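MHC class I protein (Ginglymostoma cirratum, PDB 6LUP) probably presents bound peptides to T cells at the surface of nurse shark cells. Local coordinates at residues T83-G88 with H113-T118; Y26-Q31 with K168-G173; K40-R45 with Q63-W68. All coordinates share one frame; numbering follows the deposited sequence.

Interaction 1: T83-G88 with H113-T118; sequences TNQTGG and HAWDST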
loop_
_atom_site.group_PDB
_atom_site.type_symbol
_atom_site.label_atom_id
_atom_site.label_comp_id
_atom_site.label_asym_id
_atom_site.label_seq_id
_atom_site.Cartn_x
_atom_site.Cartn_y
_atom_site.Cartn_z
ATOM N N THR A 83 7.044 -23.224 -16.400
ATOM C CA THR A 83 5.614 -23.505 -16.296
ATOM C C THR A 83 4.981 -23.715 -17.672
ATOM O O THR A 83 3.755 -23.775 -17.799
ATOM C CB THR A 83 4.875 -22.375 -15.548
ATOM O OG1 THR A 83 5.257 -21.110 -16.097
ATOM C CG2 THR A 83 5.218 -22.395 -14.070
ATOM N N ASN A 84 5.832 -23.836 -18.693
ATOM C CA ASN A 84 5.409 -23.978 -20.094
ATOM C C ASN A 84 4.396 -22.912 -20.532
ATOM O O ASN A 84 3.501 -23.181 -21.335
ATOM C CB ASN A 84 4.895 -25.401 -20.375
ATOM C CG ASN A 84 6.004 -26.443 -20.353
ATOM O OD1 ASN A 84 6.991 -26.337 -21.085
ATOM N ND2 ASN A 84 5.839 -27.462 -19.516
ATOM N N GLN A 85 4.485 -21.745 -19.916
ATOM C CA GLN A 85 3.666 -20.606 -20.391
ATOM C C GLN A 85 4.473 -19.981 -21.523
ATOM O O GLN A 85 5.707 -20.009 -21.439
ATOM C CB GLN A 85 3.439 -19.603 -19.268
ATOM C CG GLN A 85 2.818 -20.212 -18.027
ATOM C CD GLN A 85 1.758 -19.305 -17.461
ATOM O OE1 GLN A 85 0.948 -18.746 -18.185
ATOM N NE2 GLN A 85 1.757 -19.160 -16.149
ATOM N N THR A 86 3.838 -19.415 -22.540
ATOM C CA THR A 86 4.718 -18.921 -23.622
ATOM C C THR A 86 4.531 -17.438 -23.879
ATOM O O THR A 86 5.312 -16.890 -24.655
ATOM C CB THR A 86 4.427 -19.588 -24.959
ATOM O OG1 THR A 86 5.513 -19.115 -25.754
ATOM C CG2 THR A 86 3.097 -19.151 -25.539
ATOM N N GLY A 87 3.512 -16.827 -23.307
ATOM C CA GLY A 87 3.387 -15.387 -23.559
ATOM C C GLY A 87 2.300 -14.799 -22.708
ATOM O O GLY A 87 1.842 -15.468 -21.784
ATOM N N GLY A 88 1.901 -13.580 -23.008
ATOM C CA GLY A 88 0.808 -13.034 -22.207
ATOM C C GLY A 88 1.331 -12.077 -21.172
ATOM O O GLY A 88 2.470 -11.648 -21.290
ATOM N N HIS A 113 9.192 -14.180 -2.324
ATOM C CA HIS A 113 9.121 -13.996 -3.766
ATOM C C HIS A 113 7.816 -14.573 -4.304
ATOM O O HIS A 113 7.312 -15.582 -3.795
ATOM C CB HIS A 113 10.296 -14.684 -4.458
ATOM C CG HIS A 113 11.642 -14.243 -3.974
ATOM N ND1 HIS A 113 12.597 -13.715 -4.816
ATOM C CD2 HIS A 113 12.204 -14.269 -2.741
ATOM C CE1 HIS A 113 13.685 -13.429 -4.122
ATOM N NE2 HIS A 113 13.472 -13.755 -2.860
ATOM N N ALA A 114 7.271 -13.926 -5.331
ATOM C CA ALA A 114 6.052 -14.403 -5.973
ATOM C C ALA A 114 6.110 -14.313 -7.486
ATOM O O ALA A 114 6.647 -13.357 -8.054
ATOM C CB ALA A 114 4.838 -13.656 -5.461
ATOM N N TRP A 115 5.540 -15.333 -8.115
ATOM C CA TRP A 115 5.386 -15.409 -9.556
ATOM C C TRP A 115 3.895 -15.343 -9.868
ATOM O O TRP A 115 3.101 -16.103 -9.305
ATOM C CB TRP A 115 6.020 -16.706 -10.062
ATOM C CG TRP A 115 5.522 -17.199 -11.384
ATOM C CD1 TRP A 115 4.793 -18.326 -11.607
ATOM C CD2 TRP A 115 5.725 -16.592 -12.668
ATOM N NE1 TRP A 115 4.525 -18.463 -12.946
ATOM C CE2 TRP A 115 5.083 -17.410 -13.621
ATOM C CE3 TRP A 115 6.386 -15.436 -13.107
ATOM C CZ2 TRP A 115 5.079 -17.116 -14.985
ATOM C CZ3 TRP A 115 6.380 -15.140 -14.470
ATOM C CH2 TRP A 115 5.730 -15.979 -15.389
ATOM N N ASP A 116 3.523 -14.416 -10.748
ATOM C CA ASP A 116 2.118 -14.150 -11.075
ATOM C C ASP A 116 1.238 -14.081 -9.825
ATOM O O ASP A 116 0.194 -14.728 -9.749
ATOM C CB ASP A 116 1.577 -15.181 -12.079
ATOM C CG ASP A 116 1.999 -14.888 -13.514
ATOM O OD1 ASP A 116 2.586 -13.817 -13.769
ATOM O OD2 ASP A 116 1.734 -15.730 -14.393
ATOM N N SER A 117 1.687 -13.298 -8.849
ATOM C CA SER A 117 0.957 -13.049 -7.599
ATOM C C SER A 117 0.620 -14.296 -6.766
ATOM O O SER A 117 -0.318 -14.279 -5.965
ATOM C CB SER A 117 -0.294 -12.192 -7.853
ATOM O OG SER A 117 0.061 -10.912 -8.347
ATOM N N THR A 118 1.393 -15.367 -6.950
ATOM C CA THR A 118 1.289 -16.561 -6.106
ATOM C C THR A 118 2.649 -16.910 -5.495
ATOM O O THR A 118 3.691 -16.694 -6.120
ATOM C CB THR A 118 0.754 -17.789 -6.880
ATOM O OG1 THR A 118 1.616 -18.078 -7.985
ATOM C CG2 THR A 118 -0.662 -17.548 -7.391
#

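Interaction 2: Y26-Q31 with K168-G173; sequences YVDDQQ and KYLKNG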
loop_
_atom_site.group_PDB
_atom_site.type_symbol
_atom_site.label_atom_id
_atom_site.label_comp_id
_atom_site.label_asym_id
_atom_site.label_seq_id
_atom_site.Cartn_x
_atom_site.Cartn_y
_atom_site.Cartn_z
ATOM N N TYR A 26 9.367 1.555 2.372
ATOM C CA TYR A 26 8.531 2.042 3.468
ATOM C C TYR A 26 9.240 1.980 4.805
ATOM O O TYR A 26 9.851 0.970 5.142
ATOM C CB TYR A 26 7.262 1.200 3.597
ATOM C CG TYR A 26 6.210 1.457 2.553
ATOM C CD1 TYR A 26 6.238 0.790 1.333
ATOM C CD2 TYR A 26 5.162 2.342 2.799
ATOM C CE1 TYR A 26 5.263 1.015 0.371
ATOM C CE2 TYR A 26 4.182 2.575 1.848
ATOM C CZ TYR A 26 4.238 1.910 0.635
ATOM O OH TYR A 26 3.267 2.135 -0.317
ATOM N N VAL A 27 9.149 3.066 5.563
ATOM C CA VAL A 27 9.372 3.024 6.999
ATOM C C VAL A 27 7.983 3.023 7.629
ATOM O O VAL A 27 7.201 3.955 7.419
ATOM C CB VAL A 27 10.185 4.231 7.499
ATOM C CG1 VAL A 27 10.315 4.180 9.011
ATOM C CG2 VAL A 27 11.561 4.262 6.842
ATOM N N ASP A 28 7.666 1.973 8.382
ATOM C CA ASP A 28 6.311 1.775 8.900
ATOM C C ASP A 28 5.318 1.854 7.739
ATOM O O ASP A 28 5.470 1.131 6.751
ATOM C CB ASP A 28 5.978 2.789 10.007
ATOM C CG ASP A 28 6.858 2.625 11.244
ATOM O OD1 ASP A 28 7.105 1.467 11.654
ATOM O OD2 ASP A 28 7.296 3.650 11.812
ATOM N N ASP A 29 4.329 2.739 7.836
ATOM C CA ASP A 29 3.336 2.901 6.772
ATOM C C ASP A 29 3.676 4.004 5.774
ATOM O O ASP A 29 2.898 4.275 4.860
ATOM C CB ASP A 29 1.958 3.190 7.366
ATOM C CG ASP A 29 1.229 1.943 7.800
ATOM O OD1 ASP A 29 1.782 0.827 7.680
ATOM O OD2 ASP A 29 0.084 2.090 8.265
ATOM N N GLN A 30 4.819 4.649 5.947
ATOM C CA GLN A 30 5.161 5.803 5.123
ATOM C C GLN A 30 6.154 5.442 4.018
ATOM O O GLN A 30 7.260 4.961 4.295
ATOM C CB GLN A 30 5.703 6.929 6.010
ATOM C CG GLN A 30 6.312 8.105 5.262
ATOM C CD GLN A 30 6.761 9.205 6.204
ATOM O OE1 GLN A 30 5.951 9.800 6.910
ATOM N NE2 GLN A 30 8.057 9.483 6.214
ATOM N N GLN A 31 5.753 5.669 2.766
ATOM C CA GLN A 31 6.660 5.473 1.643
ATOM C C GLN A 31 7.716 6.567 1.648
ATOM O O GLN A 31 7.390 7.745 1.796
ATOM C CB GLN A 31 5.915 5.481 0.312
ATOM C CG GLN A 31 6.707 4.818 -0.802
ATOM C CD GLN A 31 6.266 5.237 -2.188
ATOM O OE1 GLN A 31 5.079 5.389 -2.454
ATOM N NE2 GLN A 31 7.229 5.410 -3.090
ATOM N N LYS A 168 18.316 4.502 12.059
ATOM C CA LYS A 168 18.779 5.789 11.571
ATOM C C LYS A 168 17.603 6.577 11.007
ATOM O O LYS A 168 17.451 7.764 11.290
ATOM C CB LYS A 168 19.858 5.603 10.503
ATOM C CG LYS A 168 20.493 6.901 10.031
ATOM C CD LYS A 168 21.240 6.713 8.725
ATOM C CE LYS A 168 22.004 7.971 8.361
ATOM N NZ LYS A 168 22.678 7.828 7.046
ATOM N N TYR A 169 16.772 5.901 10.218
ATOM C CA TYR A 169 15.581 6.514 9.638
ATOM C C TYR A 169 14.634 7.048 10.707
ATOM O O TYR A 169 14.117 8.156 10.583
ATOM C CB TYR A 169 14.841 5.525 8.732
ATOM C CG TYR A 169 15.608 5.090 7.498
ATOM C CD1 TYR A 169 16.517 5.943 6.869
ATOM C CD2 TYR A 169 15.394 3.831 6.939
ATOM C CE1 TYR A 169 17.208 5.544 5.737
ATOM C CE2 TYR A 169 16.076 3.423 5.803
ATOM C CZ TYR A 169 16.979 4.280 5.206
ATOM O OH TYR A 169 17.654 3.873 4.078
ATOM N N LEU A 170 14.423 6.260 11.758
ATOM C CA LEU A 170 13.567 6.667 12.876
ATOM C C LEU A 170 14.073 7.920 13.592
ATOM O O LEU A 170 13.277 8.730 14.060
ATOM C CB LEU A 170 13.377 5.518 13.870
ATOM C CG LEU A 170 12.513 4.345 13.391
ATOM C CD1 LEU A 170 12.715 3.135 14.286
ATOM C CD2 LEU A 170 11.039 4.711 13.317
ATOM N N LYS A 171 15.391 8.081 13.672
ATOM C CA LYS A 171 15.970 9.306 14.211
ATOM C C LYS A 171 15.793 10.473 13.234
ATOM O O LYS A 171 15.264 11.519 13.605
ATOM C CB LYS A 171 17.444 9.093 14.571
ATOM C CG LYS A 171 18.216 10.365 14.896
ATOM C CD LYS A 171 19.705 10.173 14.623
ATOM C CE LYS A 171 20.411 11.496 14.352
ATOM N NZ LYS A 171 21.737 11.289 13.699
ATOM N N ASN A 172 16.220 10.286 11.985
ATOM C CA ASN A 172 16.188 11.355 10.979
ATOM C C ASN A 172 14.796 11.761 10.500
ATOM O O ASN A 172 14.596 12.895 10.069
ATOM C CB ASN A 172 17.068 10.996 9.779
ATOM C CG ASN A 172 18.554 11.113 10.080
ATOM O OD1 ASN A 172 19.373 10.428 9.468
ATOM N ND2 ASN A 172 18.911 11.985 11.020
ATOM N N GLY A 173 13.845 10.833 10.555
ATOM C CA GLY A 173 12.466 11.111 10.162
ATOM C C GLY A 173 11.542 11.159 11.361
ATOM O O GLY A 173 10.328 11.069 11.218
#

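Interaction 3: K40-R45 with Q63-W68; sequences KEMIPR and QTLRGW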
loop_
_atom_site.group_PDB
_atom_site.type_symbol
_atom_site.label_atom_id
_atom_site.label_comp_id
_atom_site.label_asym_id
_atom_site.label_seq_id
_atom_site.Cartn_x
_atom_site.Cartn_y
_atom_site.Cartn_z
ATOM N N LYS A 40 15.208 5.066 -13.805
ATOM C CA LYS A 40 16.395 4.270 -13.435
ATOM C C LYS A 40 17.254 4.868 -12.311
ATOM O O LYS A 40 18.473 4.684 -12.276
ATOM C CB LYS A 40 17.254 3.962 -14.671
ATOM C CG LYS A 40 16.526 3.236 -15.793
ATOM C CD LYS A 40 17.522 2.702 -16.819
ATOM C CE LYS A 40 16.878 2.492 -18.181
ATOM N NZ LYS A 40 15.896 1.371 -18.184
ATOM N N GLU A 41 16.604 5.578 -11.392
ATOM C CA GLU A 41 17.270 6.155 -10.220
ATOM C C GLU A 41 16.393 6.007 -8.985
ATOM O O GLU A 41 15.167 6.102 -9.067
ATOM C CB GLU A 41 17.587 7.632 -10.437
ATOM C CG GLU A 41 18.659 7.905 -11.473
ATOM C CD GLU A 41 18.847 9.385 -11.755
ATOM O OE1 GLU A 41 17.840 10.131 -11.753
ATOM O OE2 GLU A 41 20.008 9.801 -11.985
ATOM N N MET A 42 17.023 5.763 -7.841
ATOM C CA MET A 42 16.301 5.754 -6.578
ATOM C C MET A 42 16.073 7.199 -6.152
ATOM O O MET A 42 17.016 7.981 -6.077
ATOM C CB MET A 42 17.079 4.996 -5.505
ATOM C CG MET A 42 16.340 4.907 -4.183
ATOM S SD MET A 42 14.981 3.726 -4.251
ATOM C CE MET A 42 15.719 2.342 -3.387
ATOM N N ILE A 43 14.820 7.554 -5.891
ATOM C CA ILE A 43 14.476 8.939 -5.564
ATOM C C ILE A 43 13.708 9.024 -4.247
ATOM O O ILE A 43 13.003 8.085 -3.879
ATOM C CB ILE A 43 13.674 9.614 -6.701
ATOM C CG1 ILE A 43 12.319 8.914 -6.916
ATOM C CG2 ILE A 43 14.496 9.641 -7.990
ATOM C CD1 ILE A 43 11.330 9.689 -7.763
ATOM N N PRO A 44 13.852 10.147 -3.525
ATOM C CA PRO A 44 13.087 10.342 -2.290
ATOM C C PRO A 44 11.614 10.608 -2.551
ATOM O O PRO A 44 11.258 11.282 -3.521
ATOM C CB PRO A 44 13.730 11.579 -1.658
ATOM C CG PRO A 44 14.389 12.289 -2.785
ATOM C CD PRO A 44 14.818 11.234 -3.757
ATOM N N ARG A 45 10.775 10.055 -1.685
ATOM C CA ARG A 45 9.348 10.334 -1.670
ATOM C C ARG A 45 9.019 11.056 -0.376
ATOM O O ARG A 45 7.850 11.337 -0.079
ATOM C CB ARG A 45 8.538 9.039 -1.761
ATOM C CG ARG A 45 8.465 8.443 -3.155
ATOM C CD ARG A 45 7.896 9.433 -4.154
ATOM N NE ARG A 45 7.588 8.799 -5.431
ATOM C CZ ARG A 45 7.725 9.391 -6.612
ATOM N NH1 ARG A 45 7.416 8.735 -7.720
ATOM N NH2 ARG A 45 8.183 10.634 -6.689
ATOM N N GLN A 63 22.327 2.101 -7.682
ATOM C CA GLN A 63 23.097 0.969 -8.196
ATOM C C GLN A 63 22.505 -0.387 -7.795
ATOM O O GLN A 63 22.438 -1.312 -8.613
ATOM C CB GLN A 63 24.557 1.067 -7.743
ATOM C CG GLN A 63 25.437 -0.084 -8.202
ATOM C CD GLN A 63 25.608 -0.139 -9.712
ATOM O OE1 GLN A 63 26.033 0.830 -10.337
ATOM N NE2 GLN A 63 25.284 -1.282 -10.303
ATOM N N THR A 64 22.079 -0.496 -6.539
ATOM C CA THR A 64 21.464 -1.710 -6.019
ATOM C C THR A 64 20.238 -2.077 -6.861
ATOM O O THR A 64 20.084 -3.222 -7.309
ATOM C CB THR A 64 21.048 -1.519 -4.544
ATOM O OG1 THR A 64 22.207 -1.250 -3.747
ATOM C CG2 THR A 64 20.333 -2.747 -4.001
ATOM N N LEU A 65 19.378 -1.088 -7.078
ATOM C CA LEU A 65 18.138 -1.300 -7.805
ATOM C C LEU A 65 18.396 -1.559 -9.284
ATOM O O LEU A 65 17.637 -2.279 -9.938
ATOM C CB LEU A 65 17.179 -0.128 -7.591
ATOM C CG LEU A 65 16.192 -0.220 -6.414
ATOM C CD1 LEU A 65 15.114 -1.258 -6.675
ATOM C CD2 LEU A 65 16.889 -0.523 -5.095
ATOM N N ARG A 66 19.487 -0.996 -9.799
ATOM C CA ARG A 66 19.907 -1.280 -11.165
ATOM C C ARG A 66 20.289 -2.739 -11.354
ATOM O O ARG A 66 20.118 -3.280 -12.439
ATOM C CB ARG A 66 21.041 -0.357 -11.598
ATOM C CG ARG A 66 20.530 0.977 -12.106
ATOM C CD ARG A 66 21.632 2.011 -12.145
ATOM N NE ARG A 66 21.117 3.313 -12.544
ATOM C CZ ARG A 66 21.862 4.288 -13.049
ATOM N NH1 ARG A 66 23.165 4.109 -13.235
ATOM N NH2 ARG A 66 21.300 5.443 -13.382
ATOM N N GLY A 67 20.800 -3.369 -10.298
ATOM C CA GLY A 67 21.087 -4.800 -10.314
ATOM C C GLY A 67 19.812 -5.625 -10.273
ATOM O O GLY A 67 19.712 -6.667 -10.930
ATOM N N TRP A 68 18.831 -5.156 -9.501
ATOM C CA TRP A 68 17.549 -5.848 -9.372
ATOM C C TRP A 68 16.722 -5.786 -10.656
ATOM O O TRP A 68 15.967 -6.708 -10.950
ATOM C CB TRP A 68 16.725 -5.272 -8.215
ATOM C CG TRP A 68 17.152 -5.709 -6.837
ATOM C CD1 TRP A 68 17.721 -4.928 -5.870
ATOM C CD2 TRP A 68 17.023 -7.020 -6.265
ATOM N NE1 TRP A 68 17.963 -5.671 -4.735
ATOM C CE2 TRP A 68 17.545 -6.958 -4.950
ATOM C CE3 TRP A 68 16.527 -8.240 -6.735
ATOM C CZ2 TRP A 68 17.579 -8.063 -4.102
ATOM C CZ3 TRP A 68 16.566 -9.345 -5.892
ATOM C CH2 TRP A 68 17.088 -9.247 -4.588
#

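Interaction 1: T83-G88 with H113-T118
The backbone carbonyl of Trp115 is gripped twice by Thr118: the amide N reaches Trp115 O at 3.0 Å, and Thr118 OG1 reaches the same oxygen at 2.8 Å, almost in line with the C=O bond (172°). This closes a type I' turn and fixes the backbone from which the Trp115 indole runs toward 83-88. There the indole meets two side chains, both obliquely. The CG2 methyl of Thr83 lies 4.1 Å from Trp115 NE1, while Thr83 OG1 bonds back to Leu79 O in the last turn of helix 55-82. Gln85 bends at chi2 (-138°), bringing NE2 to 4.1 Å from Trp115 CZ2, its amide steeply inclined to the ring. The same NE2 is 3.9 Å from Asp116 OD2, too far to bond. The Asp116 carboxylate sits over the centre of one indole face, CG 3.9 Å above the plane; OD2 is hydrogen-bonded to His90 ND1 and OD1 to Thr91 N. Touching only at these few points, the loop after the helix lies against the end of strand 108-115 and the first inner residue of the two-residue turn leading to 118-124, a beta hairpin in the sheet floor of the MHC class I peptide-binding platform.

Interaction 2: Y26-Q31 with K168-G173
Val27 has the most surface buried here, and its two methyls divide the work between consecutive residues of the helix. CG2, beside the backbone N, packs on the base of the Tyr169 side chain, 3.9 Å from Tyr169 CD2 and 4.0 Å from Tyr169 CB. The valine crosses the phenol obliquely. CG1 lies anti to the backbone N (chi1 177°), which turns it toward Leu170, where it meets CD2 more loosely at 4.4 Å.

Leu170 also touches the neighbouring turn at Asp28. Its CD2 methyl stands 4.2 Å from Asp28 OD2, the two side chains crossing at about a right angle. A methyl can offer only van der Waals contact; the carboxylate finds its polar partners on strand 3-12, at Ser4 N for OD1 and His3 ND1 for OD2. Asp28 is the first inner residue of the type II' turn from Val27 to Gln30, closed by backbone bonds in both directions, Val27 N to Gln30 O at 3.0 Å and Gln30 N to Val27 O at 2.9 Å.

The far end of Tyr169 serves a different purpose. Its OH hydrogen-bonds to Tyr57 OH and to the backbone of the bound peptide, consistent with the tyrosine cluster of the A pocket in MHC class I molecules.

The last turn of helix 148-172 thus packs against the hairpin joining strands 21-27 and 30-36. Strand 3-12, next in the sheet, adds Leu5 against Tyr169 and His3 against Leu170, while Glu53, just ahead of helix 55-82, forms a salt bridge with Lys168.

Interaction 3: K40-R45 with Q63-W68
Leu65, one of the two contact residues on this length of helix 55-82, meets Met42. The methyl Leu65 CD2 approaches Met42 CE to 3.5 Å, and behind it Leu65 CG lies 4.0 Å from Met42 CE. The two side chains cross obliquely. Met42 starts anti to its backbone N (chi1 -178°) and then bends at chi2 and chi3, which turns its terminal methyl to the leucine. Leu65 also packs on Phe21 and Ala23 of the sheet floor and on an apolar side chain of the bound peptide, while Met42 rests on Trp58 and Glu61; the pairing is consistent with the wall of the B pocket in MHC class I molecules.

Arg66 comes next and takes the polar share. Extended from CG to NE, it presents the guanidinium side-on to one carbonyl: NE reaches Lys40 O at 3.0 Å and NH2 reaches the same oxygen at 3.1 Å. The oxygen lies in the guanidinium plane, with N-H...O angles of 154° and 143°. NH2 passes 4.1 Å from Glu41 CG, the two side chains running alongside in the same direction with their flat groups nearly parallel.

The chemistry is therefore split: buried methyl packing faces the groove, and an exposed forked bond faces outward. Because Arg66 grips a backbone oxygen, this bond depends on the path of the chain at Lys40. Glu41 OE2 is 4.8 Å from Arg66 NH2, so any attraction between them is probably long-range, and Glu41 pairs instead with Arg39.

All three interactions belong to the peptide-binding platform and reach its one antiparallel sheet. Interactions 2 and 3 are direct neighbours, their centres 18 Å apart; they touch where Gln31 of strand 30-36 meets Arg45, just past the neighbouring strand 43-44, with Gln31 NE2 within 3.3 Å of Arg45 CG. Interaction 1 stands apart, its centre 33 Å from that of interaction 2 and 25 Å from that of interaction 3, though its nearest atoms come within about 5 Å of interaction 3. Helix 55-82 carries one side of interaction 3 and ends where interaction 1 begins. Peptide contacts come from interactions 2 and 3: Tyr169 and Trp68 both bond to the peptide backbone.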